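Local atomic coordinates of uncharacterized protein (Bacteroides ovatus, PDB entry 3NQK), a protein that is of unknown function but probably combines an N-terminal immunoglobulin-like (E-set) beta domain with a C-terminal antiparallel beta domain. Residues A[26-32]-A[151-157]; A[55-61]-A[97-103]; A[240-246]-A[274-280]. The contacts are given in a common frame with arbitrary orientation. Residues are numbered along the deposited sequence.

In the fold
After the short strand 12-15 the chain enters strand 27-32, whose partner, strand 149-157, follows more than a hundred residues later; their pairing is contact 1. Inside that loop lies contact 2, where strand 57-63 meets strand 98-101 after the helix 65-76. Both pairs belong to one mixed sheet of the N-terminal domain, joined through strand 125-133, which hydrogen-bonds to 57-63 and to 149-157; their centres are about 25 Å apart. Contact 3 opens only after contact 1 has closed. It joins the open ends of hairpin 244-257/264-279 in the C-terminal domain, its centre about 55 Å from that of contact 2, on opposite sides of the chain's centre.

Contact 1: A[26-32]-A[151-157]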
loop_
_atom_site.group_PDB
_atom_site.type_symbol
_atom_site.label_atom_id
_atom_site.label_comp_id
_atom_site.label_asym_id
_atom_site.label_seq_id
_atom_site.Cartn_x
_atom_site.Cartn_y
_atom_site.Cartn_z
ATOM N N VAL A 26 -0.806 -17.829 -15.686
ATOM C CA VAL A 26 0.204 -16.783 -15.502
ATOM C C VAL A 26 -0.307 -15.603 -14.658
ATOM O O VAL A 26 -1.393 -15.092 -14.887
ATOM C CB VAL A 26 0.700 -16.262 -16.866
ATOM C CG1 VAL A 26 1.274 -14.899 -16.731
ATOM C CG2 VAL A 26 1.708 -17.219 -17.443
ATOM N N THR A 27 0.500 -15.192 -13.675
ATOM C CA THR A 27 0.174 -14.060 -12.811
ATOM C C THR A 27 0.959 -12.838 -13.266
ATOM O O THR A 27 2.185 -12.884 -13.367
ATOM C CB THR A 27 0.547 -14.350 -11.346
ATOM O OG1 THR A 27 -0.261 -15.418 -10.839
ATOM C CG2 THR A 27 0.344 -13.128 -10.492
ATOM N N THR A 28 0.265 -11.749 -13.544
ATOM C CA THR A 28 0.924 -10.552 -14.021
ATOM C C THR A 28 1.326 -9.715 -12.853
ATOM O O THR A 28 0.494 -9.348 -12.053
ATOM C CB THR A 28 -0.018 -9.677 -14.935
ATOM O OG1 THR A 28 -0.502 -10.453 -16.025
ATOM C CG2 THR A 28 0.731 -8.472 -15.477
ATOM N N ILE A 29 2.605 -9.385 -12.755
ATOM C CA ILE A 29 3.025 -8.444 -11.754
ATOM C C ILE A 29 3.621 -7.189 -12.388
ATOM O O ILE A 29 4.292 -7.251 -13.429
ATOM C CB ILE A 29 3.993 -9.068 -10.716
ATOM C CG1 ILE A 29 5.335 -9.385 -11.319
ATOM C CG2 ILE A 29 3.391 -10.310 -10.127
ATOM C CD1 ILE A 29 6.321 -9.907 -10.284
ATOM N N TYR A 30 3.332 -6.045 -11.766
ATOM C CA TYR A 30 3.754 -4.754 -12.264
ATOM C C TYR A 30 4.861 -4.215 -11.419
ATOM O O TYR A 30 4.702 -4.059 -10.216
ATOM C CB TYR A 30 2.564 -3.786 -12.248
ATOM C CG TYR A 30 1.443 -4.212 -13.187
ATOM C CD1 TYR A 30 1.472 -3.862 -14.534
ATOM C CD2 TYR A 30 0.407 -5.024 -12.746
ATOM C CE1 TYR A 30 0.479 -4.272 -15.406
ATOM C CE2 TYR A 30 -0.607 -5.437 -13.619
ATOM C CZ TYR A 30 -0.557 -5.056 -14.950
ATOM O OH TYR A 30 -1.538 -5.467 -15.837
ATOM N N VAL A 31 6.001 -3.925 -12.041
ATOM C CA VAL A 31 7.141 -3.349 -11.308
ATOM C C VAL A 31 7.589 -2.066 -11.963
ATOM O O VAL A 31 7.721 -1.995 -13.179
ATOM C CB VAL A 31 8.308 -4.328 -11.242
ATOM C CG1 VAL A 31 7.803 -5.690 -10.839
ATOM C CG2 VAL A 31 8.994 -4.411 -12.547
ATOM N N ARG A 32 7.790 -1.035 -11.163
ATOM C CA ARG A 32 8.166 0.260 -11.704
ATOM C C ARG A 32 9.636 0.298 -12.069
ATOM O O ARG A 32 10.486 -0.118 -11.285
ATOM C CB ARG A 32 7.838 1.388 -10.713
ATOM C CG ARG A 32 8.449 2.749 -11.105
ATOM C CD ARG A 32 7.894 3.910 -10.267
ATOM N NE ARG A 32 6.861 4.672 -10.987
ATOM C CZ ARG A 32 5.596 4.827 -10.585
ATOM N NH1 ARG A 32 5.168 4.288 -9.459
ATOM N NH2 ARG A 32 4.761 5.546 -11.315
ATOM N N LEU A 151 3.821 -18.440 -11.873
ATOM C CA LEU A 151 4.328 -18.031 -13.177
ATOM C C LEU A 151 4.184 -16.532 -13.303
ATOM O O LEU A 151 3.116 -16.004 -13.700
ATOM C CB LEU A 151 3.597 -18.759 -14.291
ATOM C CG LEU A 151 3.691 -20.291 -14.199
ATOM C CD1 LEU A 151 2.839 -20.976 -15.290
ATOM C CD2 LEU A 151 5.154 -20.750 -14.273
ATOM N N LEU A 152 5.253 -15.834 -12.932
ATOM C CA LEU A 152 5.244 -14.403 -12.877
ATOM C C LEU A 152 5.533 -13.758 -14.253
ATOM O O LEU A 152 6.639 -13.860 -14.778
ATOM C CB LEU A 152 6.272 -13.929 -11.859
ATOM C CG LEU A 152 6.156 -14.535 -10.453
ATOM C CD1 LEU A 152 7.113 -13.845 -9.513
ATOM C CD2 LEU A 152 4.751 -14.434 -9.923
ATOM N N LYS A 153 4.519 -13.094 -14.820
ATOM C CA LYS A 153 4.703 -12.275 -16.026
ATOM C C LYS A 153 5.090 -10.882 -15.565
ATOM O O LYS A 153 4.244 -10.100 -15.107
ATOM C CB LYS A 153 3.407 -12.237 -16.848
ATOM C CG LYS A 153 3.508 -11.549 -18.247
ATOM C CD LYS A 153 2.110 -11.291 -18.804
ATOM C CE LYS A 153 2.133 -10.531 -20.073
ATOM N NZ LYS A 153 0.759 -10.168 -20.466
ATOM N N VAL A 154 6.372 -10.585 -15.647
ATOM C CA VAL A 154 6.912 -9.350 -15.116
ATOM C C VAL A 154 6.730 -8.244 -16.119
ATOM O O VAL A 154 7.230 -8.325 -17.229
ATOM C CB VAL A 154 8.410 -9.506 -14.786
ATOM C CG1 VAL A 154 8.923 -8.291 -14.031
ATOM C CG2 VAL A 154 8.644 -10.777 -13.968
ATOM N N VAL A 155 5.940 -7.234 -15.747
ATOM C CA VAL A 155 5.664 -6.101 -16.634
ATOM C C VAL A 155 6.205 -4.809 -16.022
ATOM O O VAL A 155 5.589 -4.229 -15.131
ATOM C CB VAL A 155 4.164 -5.932 -16.886
ATOM C CG1 VAL A 155 3.917 -4.770 -17.822
ATOM C CG2 VAL A 155 3.546 -7.235 -17.457
ATOM N N PRO A 156 7.386 -4.385 -16.462
ATOM C CA PRO A 156 7.908 -3.117 -16.016
ATOM C C PRO A 156 6.993 -1.986 -16.450
ATOM O O PRO A 156 6.259 -2.131 -17.429
ATOM C CB PRO A 156 9.233 -3.015 -16.741
ATOM C CG PRO A 156 9.497 -4.409 -17.292
ATOM C CD PRO A 156 8.221 -5.000 -17.503
ATOM N N PHE A 157 6.998 -0.889 -15.717
ATOM C CA PHE A 157 6.199 0.241 -16.103
ATOM C C PHE A 157 6.805 1.554 -15.627
ATOM O O PHE A 157 7.498 1.601 -14.626
ATOM C CB PHE A 157 4.776 0.093 -15.564
ATOM C CG PHE A 157 4.650 0.328 -14.067
ATOM C CD1 PHE A 157 4.759 -0.720 -13.173
ATOM C CD2 PHE A 157 4.385 1.592 -13.569
ATOM C CE1 PHE A 157 4.618 -0.514 -11.801
ATOM C CE2 PHE A 157 4.258 1.806 -12.198
ATOM C CZ PHE A 157 4.357 0.743 -11.320
HETATM O O HOH W 1 0.884 -17.844 -11.468
#
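The apolar centre lies on the face carrying Ile29, Val31, Leu152, Val154 and Pro156. Ile29 CD1 approaches Leu152 CD1 at 4.1 Å and Val31 CG2 approaches Val154 CG1 at 4.2 Å, and strand 38-48 covers this face with Val39, Tyr41 and Leu43. Six backbone hydrogen bonds hold the parallel strands in register, from Thr27 N to Leu151 O (2.7 Å) through to Phe157 N to Val31 O (2.9 Å); the short axes cross at -32°. On the other face, Arg32 CB sits 4.0 Å from the centroid of the Phe157 ring, 26° off its normal, a CH-pi contact, and Trp319 stacks on Tyr30. At the polar edges, a water links Thr27 OG1 (2.8 Å) to Leu151 N (3.0 Å), while the Arg32 guanidinium forms a salt bridge with Asp314. Because strand 149-157 also pairs antiparallel with 125-133, this parallel addition resembles the A'-G pairing of immunoglobulin-like sandwiches, consistent with an E-set, immunoglobulin-like domain.

Contact 2: A[55-61]-A[97-103]; sequences QDRDIHI and ETVHIPA
This is an antiparallel strand pairing at the end of the mixed sheet in the N-terminal domain, where 98-101 lies along strand 57-63. The short axes come within 4.6 Å at 153°, and both backbones are extended, with phi of -94 to -125° and psi of 106 to 138° over residues 57-60 and 98-101. Arg57-Ile101 and Ile59-Val99 are hydrogen-bonded pairs (CA-CA 5.2 Å each): Arg57 N to Ile101 O is 3.0 Å, Ile101 N to Arg57 O 2.9 Å, and both Ile59 N to Val99 O and Val99 N to Ile59 O are 2.9 Å. Asp58-His100 and His60-Thr98 are the non-hydrogen-bonded pairs. Ile61 N to Glu97 O (2.8 Å) extends the ladder.

The polar face carries two His-carboxylate hydrogen bonds. With chi1 t, His100 directs ND1 to Asp58 OD1 (3.0 Å), and its NE2 makes a weak bond to Asp56 OD2 (3.4 Å). His60, chi1 m, gives ND1 to Glu97 OE2 (2.9 Å), while Thr98 OG1 donates to Glu97 OE1 (3.1 Å). The face of Arg57, Ile59, Val99 and Ile101 is mainly apolar: Ile59 and Ile101, both m,t, meet CD1 to CD1 at 3.5 Å, while the Arg57 guanidinium leads away to Asn53.

The aliphatic side chains of this face pack on Ile45 and Val47 of strand 38-48 and on Leu110 of strand 107-115, as between sandwich sheets, while the far edge of 57-63 pairs with strand 125-133.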
loop_
_atom_site.group_PDB
_atom_site.type_symbol
_atom_site.label_atom_id
_atom_site.label_comp_id
_atom_site.label_asym_id
_atom_site.label_seq_id
_atom_site.Cartn_x
_atom_site.Cartn_y
_atom_site.Cartn_z
ATOM N N GLN A 55 5.837 -26.173 12.751
ATOM C CA GLN A 55 7.174 -26.582 12.280
ATOM C C GLN A 55 8.006 -25.383 11.843
ATOM O O GLN A 55 7.505 -24.497 11.156
ATOM C CB GLN A 55 7.057 -27.550 11.074
ATOM C CG GLN A 55 6.296 -28.872 11.343
ATOM C CD GLN A 55 6.395 -29.885 10.147
ATOM O OE1 GLN A 55 7.483 -30.119 9.593
ATOM N NE2 GLN A 55 5.266 -30.495 9.790
ATOM N N ASP A 56 9.270 -25.339 12.261
ATOM C CA ASP A 56 10.219 -24.434 11.635
ATOM C C ASP A 56 10.400 -25.001 10.241
ATOM O O ASP A 56 10.601 -26.198 10.084
ATOM C CB ASP A 56 11.565 -24.391 12.380
ATOM C CG ASP A 56 11.531 -23.483 13.638
ATOM O OD1 ASP A 56 10.983 -23.910 14.694
ATOM O OD2 ASP A 56 12.123 -22.380 13.584
ATOM N N ARG A 57 10.219 -24.168 9.229
ATOM C CA ARG A 57 10.274 -24.636 7.857
ATOM C C ARG A 57 11.277 -23.847 7.063
ATOM O O ARG A 57 11.248 -22.614 7.050
ATOM C CB ARG A 57 8.892 -24.536 7.194
ATOM C CG ARG A 57 7.757 -25.061 8.068
ATOM C CD ARG A 57 6.387 -24.772 7.490
ATOM N NE ARG A 57 5.942 -25.830 6.593
ATOM C CZ ARG A 57 4.936 -26.674 6.844
ATOM N NH1 ARG A 57 4.217 -26.566 7.957
ATOM N NH2 ARG A 57 4.612 -27.598 5.943
ATOM N N ASP A 58 12.233 -24.565 6.484
ATOM C CA ASP A 58 13.148 -23.997 5.532
ATOM C C ASP A 58 12.617 -24.349 4.165
ATOM O O ASP A 58 12.662 -25.503 3.761
ATOM C CB ASP A 58 14.566 -24.554 5.738
ATOM C CG ASP A 58 15.266 -23.941 6.949
ATOM O OD1 ASP A 58 15.356 -22.684 7.025
ATOM O OD2 ASP A 58 15.733 -24.710 7.819
ATOM N N ILE A 59 12.046 -23.360 3.482
ATOM C CA ILE A 59 11.403 -23.577 2.192
ATOM C C ILE A 59 12.373 -23.310 1.077
ATOM O O ILE A 59 13.103 -22.330 1.110
ATOM C CB ILE A 59 10.163 -22.665 2.041
ATOM C CG1 ILE A 59 9.109 -23.045 3.093
ATOM C CG2 ILE A 59 9.565 -22.776 0.624
ATOM C CD1 ILE A 59 8.101 -21.954 3.390
ATOM N N HIS A 60 12.401 -24.187 0.089
ATOM C CA HIS A 60 13.326 -24.025 -1.037
ATOM C C HIS A 60 12.574 -23.656 -2.298
ATOM O O HIS A 60 11.572 -24.292 -2.643
ATOM C CB HIS A 60 14.129 -25.305 -1.262
ATOM C CG HIS A 60 15.049 -25.649 -0.126
ATOM N ND1 HIS A 60 16.419 -25.504 -0.207
ATOM C CD2 HIS A 60 14.795 -26.136 1.111
ATOM C CE1 HIS A 60 16.968 -25.888 0.934
ATOM N NE2 HIS A 60 16.004 -26.275 1.750
ATOM N N ILE A 61 13.058 -22.611 -2.983
ATOM C CA ILE A 61 12.451 -22.131 -4.214
ATOM C C ILE A 61 13.436 -22.296 -5.361
ATOM O O ILE A 61 14.625 -22.029 -5.207
ATOM C CB ILE A 61 12.111 -20.638 -4.129
ATOM C CG1 ILE A 61 11.508 -20.276 -2.760
ATOM C CG2 ILE A 61 11.185 -20.252 -5.250
ATOM C CD1 ILE A 61 10.142 -20.765 -2.571
ATOM N N GLU A 97 17.449 -18.710 -2.361
ATOM C CA GLU A 97 17.010 -20.069 -2.624
ATOM C C GLU A 97 16.165 -20.601 -1.456
ATOM O O GLU A 97 15.272 -21.428 -1.655
ATOM C CB GLU A 97 18.233 -20.963 -2.865
ATOM C CG GLU A 97 17.926 -22.345 -3.471
ATOM C CD GLU A 97 17.696 -23.422 -2.424
ATOM O OE1 GLU A 97 18.095 -23.217 -1.255
ATOM O OE2 GLU A 97 17.139 -24.487 -2.784
ATOM N N THR A 98 16.420 -20.072 -0.254
ATOM C CA THR A 98 15.741 -20.521 0.958
ATOM C C THR A 98 15.017 -19.379 1.703
ATOM O O THR A 98 15.544 -18.263 1.846
ATOM C CB THR A 98 16.745 -21.206 1.930
ATOM O OG1 THR A 98 16.945 -22.567 1.527
ATOM C CG2 THR A 98 16.229 -21.185 3.371
ATOM N N VAL A 99 13.805 -19.675 2.169
ATOM C CA VAL A 99 13.046 -18.756 2.995
ATOM C C VAL A 99 12.681 -19.461 4.275
ATOM O O VAL A 99 12.233 -20.605 4.254
ATOM C CB VAL A 99 11.773 -18.313 2.309
ATOM C CG1 VAL A 99 10.994 -17.424 3.212
ATOM C CG2 VAL A 99 12.100 -17.593 0.972
ATOM N N HIS A 100 12.871 -18.789 5.399
ATOM C CA HIS A 100 12.606 -19.402 6.675
ATOM C C HIS A 100 11.287 -18.913 7.281
ATOM O O HIS A 100 11.078 -17.708 7.456
ATOM C CB HIS A 100 13.761 -19.144 7.645
ATOM C CG HIS A 100 13.597 -19.826 8.964
ATOM N ND1 HIS A 100 13.728 -21.190 9.116
ATOM C CD2 HIS A 100 13.278 -19.339 10.188
ATOM C CE1 HIS A 100 13.507 -21.513 10.379
ATOM N NE2 HIS A 100 13.228 -20.409 11.050
ATOM N N ILE A 101 10.406 -19.857 7.597
ATOM C CA ILE A 101 9.182 -19.556 8.308
ATOM C C ILE A 101 9.197 -20.280 9.643
ATOM O O ILE A 101 9.042 -21.498 9.696
ATOM C CB ILE A 101 7.936 -19.983 7.524
ATOM C CG1 ILE A 101 7.823 -19.182 6.241
ATOM C CG2 ILE A 101 6.673 -19.779 8.374
ATOM C CD1 ILE A 101 6.598 -19.524 5.417
ATOM N N PRO A 102 9.395 -19.539 10.725
ATOM C CA PRO A 102 9.450 -20.177 12.036
ATOM C C PRO A 102 8.118 -20.747 12.454
ATOM O O PRO A 102 7.087 -20.354 11.927
ATOM C CB PRO A 102 9.863 -19.027 12.983
ATOM C CG PRO A 102 9.554 -17.772 12.235
ATOM C CD PRO A 102 9.706 -18.097 10.787
ATOM N N ALA A 103 8.150 -21.712 13.354
ATOM C CA ALA A 103 6.940 -22.223 13.947
ATOM C C ALA A 103 6.197 -21.047 14.529
ATOM O O ALA A 103 6.812 -20.079 14.964
ATOM C CB ALA A 103 7.268 -23.243 15.038
#

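Contact 3: A[240-246]-A[274-280]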
loop_
_atom_site.group_PDB
_atom_site.type_symbol
_atom_site.label_atom_id
_atom_site.label_comp_id
_atom_site.label_asym_id
_atom_site.label_seq_id
_atom_site.Cartn_x
_atom_site.Cartn_y
_atom_site.Cartn_z
ATOM N N GLU A 240 15.483 0.219 -41.722
ATOM C CA GLU A 240 14.967 -0.506 -42.884
ATOM C C GLU A 240 13.502 -0.139 -43.175
ATOM O O GLU A 240 13.086 -0.103 -44.344
ATOM C CB GLU A 240 15.113 -2.015 -42.695
ATOM C CG GLU A 240 15.017 -2.810 -44.004
ATOM C CD GLU A 240 15.358 -4.295 -43.838
ATOM O OE1 GLU A 240 15.643 -4.733 -42.685
ATOM O OE2 GLU A 240 15.313 -5.029 -44.863
HETATM N N MSE A 241 12.740 0.187 -42.129
HETATM C CA MSE A 241 11.350 0.597 -42.312
HETATM C C MSE A 241 11.239 2.029 -42.833
HETATM O O MSE A 241 10.141 2.526 -43.027
HETATM C CB MSE A 241 10.548 0.455 -41.009
HETATM C CG MSE A 241 10.898 1.442 -39.921
HETATM SE SE MSE A 241 9.438 1.636 -38.642
HETATM C CE MSE A 241 10.505 2.096 -37.122
ATOM N N GLU A 242 12.381 2.679 -43.068
ATOM C CA GLU A 242 12.405 4.048 -43.582
ATOM C C GLU A 242 11.486 4.970 -42.750
ATOM O O GLU A 242 10.634 5.693 -43.299
ATOM C CB GLU A 242 11.998 4.093 -45.077
ATOM C CG GLU A 242 12.976 3.357 -46.066
ATOM C CD GLU A 242 14.405 3.965 -46.082
ATOM O OE1 GLU A 242 14.544 5.217 -45.998
ATOM O OE2 GLU A 242 15.382 3.186 -46.190
ATOM N N PHE A 243 11.658 4.926 -41.434
ATOM C CA PHE A 243 10.937 5.802 -40.557
ATOM C C PHE A 243 11.360 7.219 -40.793
ATOM O O PHE A 243 12.538 7.495 -40.981
ATOM C CB PHE A 243 11.219 5.446 -39.116
ATOM C CG PHE A 243 10.589 6.378 -38.131
ATOM C CD1 PHE A 243 9.254 6.225 -37.767
ATOM C CD2 PHE A 243 11.336 7.400 -37.538
ATOM C CE1 PHE A 243 8.662 7.078 -36.826
ATOM C CE2 PHE A 243 10.754 8.255 -36.594
ATOM C CZ PHE A 243 9.416 8.098 -36.245
ATOM N N GLU A 244 10.396 8.138 -40.720
ATOM C CA GLU A 244 10.659 9.551 -40.952
ATOM C C GLU A 244 9.665 10.419 -40.155
ATOM O O GLU A 244 8.467 10.409 -40.413
ATOM C CB GLU A 244 10.556 9.855 -42.446
ATOM C CG GLU A 244 11.250 11.149 -42.883
ATOM C CD GLU A 244 10.892 11.545 -44.331
ATOM O OE1 GLU A 244 10.365 10.674 -45.079
ATOM O OE2 GLU A 244 11.113 12.730 -44.703
ATOM N N LEU A 245 10.176 11.129 -39.162
ATOM C CA LEU A 245 9.350 11.974 -38.325
ATOM C C LEU A 245 8.948 13.225 -39.093
ATOM O O LEU A 245 9.761 13.809 -39.807
ATOM C CB LEU A 245 10.122 12.357 -37.071
ATOM C CG LEU A 245 9.345 13.096 -35.988
ATOM C CD1 LEU A 245 8.249 12.216 -35.414
ATOM C CD2 LEU A 245 10.303 13.579 -34.877
ATOM N N ILE A 246 7.696 13.633 -38.949
ATOM C CA ILE A 246 7.199 14.843 -39.610
ATOM C C ILE A 246 6.710 15.870 -38.575
ATOM O O ILE A 246 5.719 15.649 -37.889
ATOM C CB ILE A 246 6.059 14.508 -40.566
ATOM C CG1 ILE A 246 6.575 13.621 -41.693
ATOM C CG2 ILE A 246 5.405 15.816 -41.137
ATOM C CD1 ILE A 246 5.479 13.045 -42.560
ATOM N N GLU A 274 3.209 12.604 -35.975
ATOM C CA GLU A 274 2.950 12.335 -37.365
ATOM C C GLU A 274 4.216 11.815 -37.979
ATOM O O GLU A 274 5.264 12.391 -37.788
ATOM C CB GLU A 274 2.504 13.608 -38.069
ATOM C CG GLU A 274 2.229 13.437 -39.578
ATOM C CD GLU A 274 1.493 14.648 -40.197
ATOM O OE1 GLU A 274 1.596 15.780 -39.639
ATOM O OE2 GLU A 274 0.816 14.456 -41.233
ATOM N N TYR A 275 4.138 10.687 -38.677
ATOM C CA TYR A 275 5.341 10.111 -39.309
ATOM C C TYR A 275 5.031 9.232 -40.500
ATOM O O TYR A 275 3.891 8.850 -40.729
ATOM C CB TYR A 275 6.156 9.308 -38.284
ATOM C CG TYR A 275 5.427 8.108 -37.666
ATOM C CD1 TYR A 275 5.343 6.896 -38.330
ATOM C CD2 TYR A 275 4.902 8.182 -36.389
ATOM C CE1 TYR A 275 4.693 5.788 -37.740
ATOM C CE2 TYR A 275 4.264 7.107 -35.801
ATOM C CZ TYR A 275 4.164 5.910 -36.470
ATOM O OH TYR A 275 3.520 4.833 -35.846
ATOM N N ASP A 276 6.067 8.916 -41.255
ATOM C CA ASP A 276 5.966 7.967 -42.344
ATOM C C ASP A 276 6.759 6.749 -41.990
ATOM O O ASP A 276 7.767 6.851 -41.283
ATOM C CB ASP A 276 6.563 8.551 -43.634
ATOM C CG ASP A 276 5.659 9.555 -44.308
ATOM O OD1 ASP A 276 4.424 9.483 -44.117
ATOM O OD2 ASP A 276 6.192 10.390 -45.084
ATOM N N PHE A 277 6.341 5.595 -42.520
ATOM C CA PHE A 277 7.156 4.379 -42.483
ATOM C C PHE A 277 6.672 3.397 -43.516
ATOM O O PHE A 277 5.646 3.603 -44.145
ATOM C CB PHE A 277 7.130 3.744 -41.110
ATOM C CG PHE A 277 5.960 2.854 -40.874
ATOM C CD1 PHE A 277 4.724 3.385 -40.549
ATOM C CD2 PHE A 277 6.109 1.476 -40.894
ATOM C CE1 PHE A 277 3.632 2.552 -40.295
ATOM C CE2 PHE A 277 5.017 0.634 -40.653
ATOM C CZ PHE A 277 3.785 1.175 -40.352
ATOM N N GLN A 278 7.433 2.335 -43.708
ATOM C CA GLN A 278 7.103 1.307 -44.700
ATOM C C GLN A 278 7.021 -0.030 -44.042
ATOM O O GLN A 278 7.832 -0.339 -43.161
ATOM C CB GLN A 278 8.185 1.238 -45.775
ATOM C CG GLN A 278 8.377 2.508 -46.523
ATOM C CD GLN A 278 9.310 2.356 -47.709
ATOM O OE1 GLN A 278 10.127 1.411 -47.779
ATOM N NE2 GLN A 278 9.201 3.276 -48.647
ATOM N N ASP A 279 6.076 -0.855 -44.504
ATOM C CA ASP A 279 5.951 -2.232 -44.049
ATOM C C ASP A 279 6.507 -3.077 -45.141
ATOM O O ASP A 279 6.020 -3.047 -46.260
ATOM C CB ASP A 279 4.477 -2.587 -43.771
ATOM C CG ASP A 279 4.266 -4.076 -43.450
ATOM O OD1 ASP A 279 5.175 -4.883 -43.713
ATOM O OD2 ASP A 279 3.159 -4.436 -42.993
ATOM N N PHE A 280 7.566 -3.808 -44.832
ATOM C CA PHE A 280 8.282 -4.567 -45.842
ATOM C C PHE A 280 8.375 -6.040 -45.475
ATOM O O PHE A 280 9.213 -6.766 -46.004
ATOM C CB PHE A 280 9.675 -3.988 -46.016
ATOM C CG PHE A 280 10.501 -4.036 -44.776
ATOM C CD1 PHE A 280 10.363 -3.069 -43.803
ATOM C CD2 PHE A 280 11.415 -5.056 -44.574
ATOM C CE1 PHE A 280 11.125 -3.109 -42.658
ATOM C CE2 PHE A 280 12.181 -5.103 -43.425
ATOM C CZ PHE A 280 12.036 -4.128 -42.468
HETATM O O HOH W 2 11.456 -0.676 -46.524
#
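Four backbone hydrogen bonds join the open end of the beta hairpin 244-257/264-279 in the C-terminal domain. Glu244 and Asp276 form an antiparallel hydrogen-bonded pair, with Glu244 N to Asp276 O at 3.0 Å and Asp276 N to Glu244 O at 2.9 Å; Ile246 N to Glu274 O (3.0 Å) continues the ladder toward the turn. In the other direction the register slips by one residue: Phe243 faces Phe277, but Met241 faces Gln278, with Gln278 N to Met241 O at 2.8 Å. The surplus residue is Glu242, whose phi/psi of 50/50° is left-handed. A water lies 2.8 Å from both Glu240 O and Gln278 OE1.

Acidic side chains share the face of Glu244 and Asp276, where Glu244 OE1 is 4.2 Å from Asp276 OD2; Arg295, on the neighbouring strand 292-307, makes salt bridges with both Asp276 and Glu274. Packing fills the other side. The rings of Phe243 and Tyr275 meet obliquely, centroids 5.2 Å apart and planes at 45°, and Ile220 of strand 219-224 touches both residues. Met241, a selenomethionine, makes a Met-aromatic contact, its SE 5.0 Å from the Phe277 ring centroid. At the outer end the aliphatic part of Glu240 lies over one face of the Phe280 ring in a CH-pi contact, Glu240 CG 4.0 Å from the Phe280 ring centroid, 28° off the normal.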